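PDB 5YJE: protein HIRA from Homo sapiens, which works with ASF1A to assemble chromatin independently of DNA replication and is needed for the periodic silencing of histone genes in the cell cycle. Local coordinates for residues E271-Y276 with A301-N306; N279-A284 with H291-W296. All coordinates share one frame; numbering follows the deposited sequence.

Interaction 1. Residues E271-Y276 with A301-N306; sequences ETTLAY and ARYLVN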
ATOM      1  N   GLU B 271     -36.381  -2.682  12.174  1.00 43.58           N
ATOM      2  CA  GLU B 271     -35.057  -2.076  12.211  1.00 44.43           C
ATOM      3  C   GLU B 271     -34.000  -3.140  12.461  1.00 42.45           C
ATOM      4  O   GLU B 271     -32.912  -3.087  11.878  1.00 41.37           O
ATOM      5  CB  GLU B 271     -34.999  -0.953  13.253  1.00 42.62           C
ATOM      6  CG  GLU B 271     -35.998   0.183  12.941  1.00 43.37           C
ATOM      7  CD  GLU B 271     -35.548   1.582  13.365  1.00 48.91           C
ATOM      8  OE1 GLU B 271     -34.538   1.746  14.099  1.00 49.82           O
ATOM      9  OE2 GLU B 271     -36.227   2.543  12.944  1.00 50.36           O
ATOM     10  N   THR B 272     -34.319  -4.142  13.284  1.00 42.98           N
ATOM     11  CA  THR B 272     -33.385  -5.246  13.454  1.00 41.88           C
ATOM     12  C   THR B 272     -33.250  -6.047  12.170  1.00 41.82           C
ATOM     13  O   THR B 272     -32.144  -6.461  11.814  1.00 42.19           O
ATOM     14  CB  THR B 272     -33.797  -6.147  14.612  1.00 42.78           C
ATOM     15  OG1 THR B 272     -35.046  -6.764  14.307  1.00 51.53           O
ATOM     16  CG2 THR B 272     -33.909  -5.358  15.903  1.00 39.24           C
ATOM     17  N   THR B 273     -34.348  -6.230  11.439  1.00 44.46           N
ATOM     18  CA  THR B 273     -34.283  -6.965  10.181  1.00 44.37           C
ATOM     19  C   THR B 273     -33.420  -6.224   9.162  1.00 42.44           C
ATOM     20  O   THR B 273     -32.584  -6.835   8.482  1.00 41.42           O
ATOM     21  CB  THR B 273     -35.697  -7.208   9.639  1.00 44.84           C
ATOM     22  OG1 THR B 273     -36.403  -8.047  10.552  1.00 47.80           O
ATOM     23  CG2 THR B 273     -35.669  -7.900   8.283  1.00 45.77           C
ATOM     24  N   LEU B 274     -33.595  -4.902   9.064  1.00 40.55           N
ATOM     25  CA  LEU B 274     -32.780  -4.087   8.173  1.00 41.77           C
ATOM     26  C   LEU B 274     -31.301  -4.162   8.559  1.00 43.49           C
ATOM     27  O   LEU B 274     -30.435  -4.386   7.706  1.00 38.87           O
ATOM     28  CB  LEU B 274     -33.260  -2.641   8.215  1.00 43.33           C
ATOM     29  CG  LEU B 274     -34.031  -1.970   7.075  1.00 52.15           C
ATOM     30  CD1 LEU B 274     -33.884  -0.480   7.213  1.00 57.96           C
ATOM     31  CD2 LEU B 274     -33.573  -2.386   5.716  1.00 50.64           C
ATOM     32  N   ALA B 275     -31.001  -3.969   9.847  1.00 42.01           N
ATOM     33  CA  ALA B 275     -29.625  -4.021  10.319  1.00 40.05           C
ATOM     34  C   ALA B 275     -28.996  -5.373  10.016  1.00 43.15           C
ATOM     35  O   ALA B 275     -27.870  -5.445   9.518  1.00 40.21           O
ATOM     36  CB  ALA B 275     -29.566  -3.725  11.816  1.00 37.56           C
ATOM     37  N   TYR B 276     -29.737  -6.453  10.265  1.00 44.05           N
ATOM     38  CA  TYR B 276     -29.247  -7.787   9.967  1.00 40.33           C
ATOM     39  C   TYR B 276     -28.930  -7.957   8.487  1.00 42.76           C
ATOM     40  O   TYR B 276     -27.851  -8.452   8.131  1.00 45.37           O
ATOM     41  CB  TYR B 276     -30.262  -8.836  10.403  1.00 40.57           C
ATOM     42  CG  TYR B 276     -29.898 -10.232   9.911  1.00 43.62           C
ATOM     43  CD1 TYR B 276     -28.818 -10.915  10.459  1.00 44.91           C
ATOM     44  CD2 TYR B 276     -30.613 -10.852   8.882  1.00 39.50           C
ATOM     45  CE1 TYR B 276     -28.470 -12.184  10.022  1.00 44.69           C
ATOM     46  CE2 TYR B 276     -30.283 -12.131   8.445  1.00 41.47           C
ATOM     47  CZ  TYR B 276     -29.204 -12.789   9.026  1.00 48.76           C
ATOM     48  OH  TYR B 276     -28.837 -14.046   8.615  1.00 54.13           O
ATOM     49  N   ALA B 301     -32.866  -6.164  -1.146  1.00 55.42           N
ATOM     50  CA  ALA B 301     -33.677  -5.318  -2.006  1.00 54.97           C
ATOM     51  C   ALA B 301     -35.138  -5.738  -1.955  1.00 59.40           C
ATOM     52  O   ALA B 301     -36.031  -4.884  -1.895  1.00 59.13           O
ATOM     53  CB  ALA B 301     -33.151  -5.373  -3.435  1.00 55.18           C
ATOM     54  N   ARG B 302     -35.399  -7.052  -1.974  1.00 57.37           N
ATOM     55  CA  ARG B 302     -36.769  -7.527  -1.818  1.00 61.41           C
ATOM     56  C   ARG B 302     -37.386  -6.996  -0.529  1.00 59.70           C
ATOM     57  O   ARG B 302     -38.541  -6.563  -0.517  1.00 60.32           O
ATOM     58  CB  ARG B 302     -36.796  -9.059  -1.854  1.00 62.45           C
ATOM     59  CG  ARG B 302     -38.163  -9.695  -1.591  1.00 63.29           C
ATOM     60  CD  ARG B 302     -38.321 -11.047  -2.294  1.00 70.17           C
ATOM     61  NE  ARG B 302     -37.094 -11.851  -2.273  1.00 82.24           N
ATOM     62  CZ  ARG B 302     -36.245 -11.971  -3.300  1.00 77.14           C
ATOM     63  NH1 ARG B 302     -36.486 -11.340  -4.447  1.00 81.06           N
ATOM     64  NH2 ARG B 302     -35.154 -12.722  -3.182  1.00 64.53           N
ATOM     65  N   TYR B 303     -36.619  -6.994   0.562  1.00 57.05           N
ATOM     66  CA  TYR B 303     -37.128  -6.475   1.821  1.00 54.30           C
ATOM     67  C   TYR B 303     -37.431  -4.990   1.725  1.00 56.68           C
ATOM     68  O   TYR B 303     -38.499  -4.544   2.151  1.00 57.48           O
ATOM     69  CB  TYR B 303     -36.140  -6.731   2.953  1.00 47.51           C
ATOM     70  CG  TYR B 303     -36.736  -6.413   4.301  1.00 52.35           C
ATOM     71  CD1 TYR B 303     -37.719  -7.233   4.848  1.00 52.73           C
ATOM     72  CD2 TYR B 303     -36.331  -5.295   5.029  1.00 51.88           C
ATOM     73  CE1 TYR B 303     -38.269  -6.959   6.083  1.00 54.52           C
ATOM     74  CE2 TYR B 303     -36.890  -5.007   6.277  1.00 46.84           C
ATOM     75  CZ  TYR B 303     -37.856  -5.844   6.791  1.00 50.52           C
ATOM     76  OH  TYR B 303     -38.413  -5.593   8.020  1.00 53.67           O
ATOM     77  N   LEU B 304     -36.481  -4.202   1.205  1.00 58.71           N
ATOM     78  CA  LEU B 304     -36.706  -2.766   1.064  1.00 59.13           C
ATOM     79  C   LEU B 304     -37.973  -2.487   0.270  1.00 59.98           C
ATOM     80  O   LEU B 304     -38.719  -1.553   0.587  1.00 61.65           O
ATOM     81  CB  LEU B 304     -35.513  -2.086   0.387  1.00 56.88           C
ATOM     82  CG  LEU B 304     -34.106  -2.139   0.991  1.00 57.13           C
ATOM     83  CD1 LEU B 304     -33.127  -1.393   0.103  1.00 53.91           C
ATOM     84  CD2 LEU B 304     -34.115  -1.559   2.385  1.00 55.09           C
ATOM     85  N   VAL B 305     -38.236  -3.292  -0.760  1.00 59.22           N
ATOM     86  CA  VAL B 305     -39.458  -3.125  -1.539  1.00 63.94           C
ATOM     87  C   VAL B 305     -40.686  -3.492  -0.704  1.00 63.93           C
ATOM     88  O   VAL B 305     -41.664  -2.736  -0.655  1.00 67.29           O
ATOM     89  CB  VAL B 305     -39.379  -3.952  -2.837  1.00 66.93           C
ATOM     90  CG1 VAL B 305     -40.755  -4.116  -3.446  1.00 70.06           C
ATOM     91  CG2 VAL B 305     -38.430  -3.286  -3.837  1.00 67.50           C
ATOM     92  N   ASN B 306     -40.642  -4.646  -0.025  1.00 60.80           N
ATOM     93  CA  ASN B 306     -41.808  -5.138   0.711  1.00 62.26           C
ATOM     94  C   ASN B 306     -42.258  -4.145   1.779  1.00 62.69           C
ATOM     95  O   ASN B 306     -43.449  -3.834   1.888  1.00 63.32           O
ATOM     96  CB  ASN B 306     -41.501  -6.498   1.349  1.00 56.93           C
ATOM     97  CG  ASN B 306     -41.442  -7.620   0.329  1.00 68.58           C
ATOM     98  OD1 ASN B 306     -41.878  -7.445  -0.812  1.00 73.73           O
ATOM     99  ND2 ASN B 306     -40.900  -8.784   0.732  1.00 59.18           N
TER
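Thr273 and Leu274 meet Tyr303 and Leu304 between two nearly antiparallel helical segments, whose axes run at 154° and come no nearer than 10.9 Å. Tyr303 is long enough to span this separation: with CG anti to the backbone N (chi1 -170°), its ring reaches straight across to the other helix. There the methyl of Thr273 sits over one face as a CH-pi contact, Thr273 CG2 lying 3.6 Å from the centroid of the Tyr303 ring and displaced toward its hydroxyl end, 3.4 Å from Tyr303 CZ. The threonine side chain runs roughly perpendicular to the tyrosine's. Threonine suits this place because its two branches part company: CG2 meets the ring while OG1 bonds to Gln269 O and Asp227 N. Leu274 CD2 lies at the ring edge, 4.1 Å from Tyr303 CD2, and touches Leu304 CD2 at 3.5 Å. Were Tyr303 replaced by an alanine, the Thr273 methyl would probably lose its aromatic partner and Leu274 its neighbour at the ring edge, opening a gap between the helices. Phe309 and Arg312 pack against both leucines. This is the splayed end of an antiparallel helical hairpin formed by helices 266-286 and 290-307 in the C-terminal part of HIRA, within its TUP1-like enhancer of split region.

Interaction 2. Residues N279-A284 with H291-W296; sequences NQVAAA and HEYRHW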
ATOM      1  N   ASN B 279     -25.956  -6.037   7.454  1.00 39.39           N
ATOM      2  CA  ASN B 279     -24.791  -6.745   7.969  1.00 41.93           C
ATOM      3  C   ASN B 279     -24.398  -7.900   7.055  1.00 45.02           C
ATOM      4  O   ASN B 279     -23.218  -8.081   6.752  1.00 46.52           O
ATOM      5  CB  ASN B 279     -25.073  -7.272   9.376  1.00 43.51           C
ATOM      6  CG  ASN B 279     -24.895  -6.209  10.456  1.00 50.04           C
ATOM      7  OD1 ASN B 279     -24.136  -5.255  10.283  1.00 51.73           O
ATOM      8  ND2 ASN B 279     -25.591  -6.381  11.587  1.00 47.10           N
ATOM      9  N   GLN B 280     -25.377  -8.694   6.611  1.00 44.68           N
ATOM     10  CA  GLN B 280     -25.103  -9.817   5.709  1.00 42.99           C
ATOM     11  C   GLN B 280     -24.507  -9.343   4.393  1.00 45.52           C
ATOM     12  O   GLN B 280     -23.519  -9.908   3.906  1.00 46.73           O
ATOM     13  CB  GLN B 280     -26.388 -10.607   5.438  1.00 44.99           C
ATOM     14  CG  GLN B 280     -26.920 -11.386   6.615  1.00 42.63           C
ATOM     15  CD  GLN B 280     -25.885 -12.353   7.164  1.00 46.53           C
ATOM     16  OE1 GLN B 280     -25.008 -11.958   7.926  1.00 46.63           O
ATOM     17  NE2 GLN B 280     -25.979 -13.629   6.772  1.00 44.49           N
ATOM     18  N   VAL B 281     -25.115  -8.317   3.791  1.00 46.58           N
ATOM     19  CA  VAL B 281     -24.623  -7.783   2.522  1.00 45.19           C
ATOM     20  C   VAL B 281     -23.188  -7.280   2.686  1.00 45.04           C
ATOM     21  O   VAL B 281     -22.286  -7.634   1.914  1.00 43.85           O
ATOM     22  CB  VAL B 281     -25.573  -6.674   2.016  1.00 45.09           C
ATOM     23  CG1 VAL B 281     -25.040  -5.981   0.763  1.00 36.35           C
ATOM     24  CG2 VAL B 281     -26.980  -7.231   1.755  1.00 43.25           C
ATOM     25  N   ALA B 282     -22.962  -6.464   3.719  1.00 40.35           N
ATOM     26  CA  ALA B 282     -21.640  -5.925   3.979  1.00 38.65           C
ATOM     27  C   ALA B 282     -20.632  -7.040   4.249  1.00 45.39           C
ATOM     28  O   ALA B 282     -19.482  -6.969   3.814  1.00 44.01           O
ATOM     29  CB  ALA B 282     -21.705  -4.967   5.164  1.00 36.88           C
ATOM     30  N   ALA B 283     -21.046  -8.067   4.984  1.00 42.80           N
ATOM     31  CA  ALA B 283     -20.142  -9.147   5.321  1.00 41.82           C
ATOM     32  C   ALA B 283     -19.742  -9.894   4.065  1.00 46.69           C
ATOM     33  O   ALA B 283     -18.573 -10.265   3.897  1.00 39.75           O
ATOM     34  CB  ALA B 283     -20.799 -10.083   6.336  1.00 35.29           C
ATOM     35  N   ALA B 284     -20.696 -10.086   3.156  1.00 44.14           N
ATOM     36  CA  ALA B 284     -20.383 -10.788   1.921  1.00 50.18           C
ATOM     37  C   ALA B 284     -19.438  -9.964   1.052  1.00 48.10           C
ATOM     38  O   ALA B 284     -18.501 -10.510   0.463  1.00 50.44           O
ATOM     39  CB  ALA B 284     -21.673 -11.141   1.178  1.00 49.95           C
ATOM     40  N   HIS B 291     -21.091 -14.832  -5.091  1.00 59.46           N
ATOM     41  CA  HIS B 291     -22.406 -15.453  -5.112  1.00 61.79           C
ATOM     42  C   HIS B 291     -23.204 -15.065  -3.870  1.00 61.30           C
ATOM     43  O   HIS B 291     -24.401 -14.758  -3.963  1.00 63.41           O
ATOM     44  CB  HIS B 291     -22.270 -16.970  -5.241  1.00 53.01           C
ATOM     45  N   GLU B 292     -22.544 -15.027  -2.705  1.00 58.93           N
ATOM     46  CA  GLU B 292     -23.238 -14.681  -1.466  1.00 58.53           C
ATOM     47  C   GLU B 292     -23.587 -13.197  -1.421  1.00 58.65           C
ATOM     48  O   GLU B 292     -24.651 -12.820  -0.910  1.00 56.67           O
ATOM     49  CB  GLU B 292     -22.389 -15.091  -0.260  1.00 57.27           C
ATOM     50  CG  GLU B 292     -22.399 -16.607  -0.020  1.00 54.39           C
ATOM     51  CD  GLU B 292     -21.613 -17.041   1.209  1.00 56.26           C
ATOM     52  OE1 GLU B 292     -20.536 -16.462   1.469  1.00 53.95           O
ATOM     53  OE2 GLU B 292     -22.090 -17.952   1.927  1.00 57.17           O
ATOM     54  N   TYR B 293     -22.718 -12.345  -1.974  1.00 55.99           N
ATOM     55  CA  TYR B 293     -23.046 -10.932  -2.070  1.00 55.53           C
ATOM     56  C   TYR B 293     -24.302 -10.728  -2.900  1.00 61.17           C
ATOM     57  O   TYR B 293     -25.234 -10.032  -2.474  1.00 53.39           O
ATOM     58  CB  TYR B 293     -21.890 -10.131  -2.670  1.00 50.91           C
ATOM     59  CG  TYR B 293     -22.219  -8.645  -2.759  1.00 46.68           C
ATOM     60  CD1 TYR B 293     -22.128  -7.839  -1.643  1.00 46.78           C
ATOM     61  CD2 TYR B 293     -22.631  -8.059  -3.952  1.00 48.52           C
ATOM     62  CE1 TYR B 293     -22.436  -6.484  -1.699  1.00 50.80           C
ATOM     63  CE2 TYR B 293     -22.938  -6.698  -4.024  1.00 48.13           C
ATOM     64  CZ  TYR B 293     -22.845  -5.918  -2.889  1.00 51.10           C
ATOM     65  OH  TYR B 293     -23.144  -4.570  -2.915  1.00 50.53           O
ATOM     66  N   ARG B 294     -24.335 -11.320  -4.098  1.00 57.23           N
ATOM     67  CA  ARG B 294     -25.506 -11.180  -4.952  1.00 60.76           C
ATOM     68  C   ARG B 294     -26.759 -11.713  -4.261  1.00 60.85           C
ATOM     69  O   ARG B 294     -27.819 -11.076  -4.297  1.00 61.47           O
ATOM     70  CB  ARG B 294     -25.270 -11.899  -6.277  1.00 63.33           C
ATOM     71  CG  ARG B 294     -26.500 -11.974  -7.155  1.00 71.04           C
ATOM     72  CD  ARG B 294     -26.231 -12.681  -8.476  1.00 74.23           C
ATOM     73  NE  ARG B 294     -27.489 -12.947  -9.159  1.00 76.22           N
ATOM     74  CZ  ARG B 294     -28.300 -13.951  -8.844  1.00 79.69           C
ATOM     75  NH1 ARG B 294     -27.972 -14.789  -7.862  1.00 77.07           N
ATOM     76  NH2 ARG B 294     -29.436 -14.117  -9.507  1.00 76.10           N
ATOM     77  N   HIS B 295     -26.649 -12.868  -3.607  1.00 54.74           N
ATOM     78  CA  HIS B 295     -27.791 -13.443  -2.913  1.00 57.11           C
ATOM     79  C   HIS B 295     -28.342 -12.490  -1.852  1.00 56.89           C
ATOM     80  O   HIS B 295     -29.539 -12.172  -1.842  1.00 54.29           O
ATOM     81  CB  HIS B 295     -27.388 -14.771  -2.277  1.00 49.94           C
ATOM     82  CG  HIS B 295     -28.423 -15.318  -1.350  1.00 58.66           C
ATOM     83  ND1 HIS B 295     -29.654 -15.751  -1.792  1.00 61.53           N
ATOM     84  CD2 HIS B 295     -28.429 -15.469  -0.004  1.00 55.68           C
ATOM     85  CE1 HIS B 295     -30.366 -16.172  -0.761  1.00 56.59           C
ATOM     86  NE2 HIS B 295     -29.645 -16.012   0.335  1.00 58.99           N
ATOM     87  N   TRP B 296     -27.477 -12.027  -0.947  1.00 53.46           N
ATOM     88  CA  TRP B 296     -27.946 -11.183   0.144  1.00 53.30           C
ATOM     89  C   TRP B 296     -28.386  -9.803  -0.337  1.00 53.46           C
ATOM     90  O   TRP B 296     -29.313  -9.219   0.238  1.00 54.30           O
ATOM     91  CB  TRP B 296     -26.865 -11.067   1.209  1.00 45.31           C
ATOM     92  CG  TRP B 296     -26.754 -12.301   1.986  1.00 47.69           C
ATOM     93  CD1 TRP B 296     -25.747 -13.203   1.943  1.00 49.42           C
ATOM     94  CD2 TRP B 296     -27.710 -12.805   2.930  1.00 53.75           C
ATOM     95  NE1 TRP B 296     -26.000 -14.234   2.810  1.00 54.04           N
ATOM     96  CE2 TRP B 296     -27.201 -14.017   3.427  1.00 45.58           C
ATOM     97  CE3 TRP B 296     -28.950 -12.340   3.405  1.00 51.07           C
ATOM     98  CZ2 TRP B 296     -27.878 -14.777   4.373  1.00 48.84           C
ATOM     99  CZ3 TRP B 296     -29.619 -13.087   4.343  1.00 44.84           C
ATOM    100  CH2 TRP B 296     -29.082 -14.291   4.826  1.00 48.75           C
TER
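A close, largely apolar helix-helix contact joins Gln280, Val281 and Ala284 to Tyr293 and Trp296 beside the turn of the hairpin made by helices 266-286 and 290-307. The axes approach to 8.4 Å at an angle of 159°, and the small Ala284 suits this: Ala284 CB rests 3.5 Å from Tyr293 CA, almost on the opposing backbone. Val281 divides its methyls between two partners. Val281 CG1 meets Tyr293 CE1 at 3.6 Å, while Val281 CG2 lies 3.4 Å from Trp296 O; the carbonyl oxygen of Val281 comes to the edge of the Tyr293 ring. Gln280 lies over one face of the indole, its chain bent at chi2 (-57°) to follow the surface. Gln280 CG stands 3.8 Å from the centroid of the Trp296 six-membered ring, nearly on the normal, and Gln280 NE2 lies over the same face, 3.3 Å from Trp296 CZ2. The amide is turned 79° to the indole plane, so it is not stacked flat, and its OE1 accepts a hydrogen bond from Gln248. Leu244 of helix 243-247 touches both Gln280 and Trp296. No hydrogen bond crosses between the segments; cohesion probably rests mainly on shape and dispersion, the glutamine amide finding its hydrogen-bond partners elsewhere.

In the fold
Interactions 1 and 2 are two levels of one helical hairpin: both join helix 266-286 to helix 290-307, and 279-284 with 291-296 is nested within the loop that 271-276 with 301-306 closes. Their centres lie about 13 Å apart. The closest approach of the segment axes grows from 8.4 Å in interaction 2, near the turn, to 10.9 Å in interaction 1; near the turn Ala284 can rest on the opposing backbone, whereas farther out the Tyr303 ring spans the wider separation. The levels touch where Tyr276 OH lies 3.8 Å from Trp296 CH2. Helix 266-286 also packs on a second subunit, Ala275 against its Val91 and Ala282 against its Ser127, which places the hairpin at an interface of the HIRA trimer.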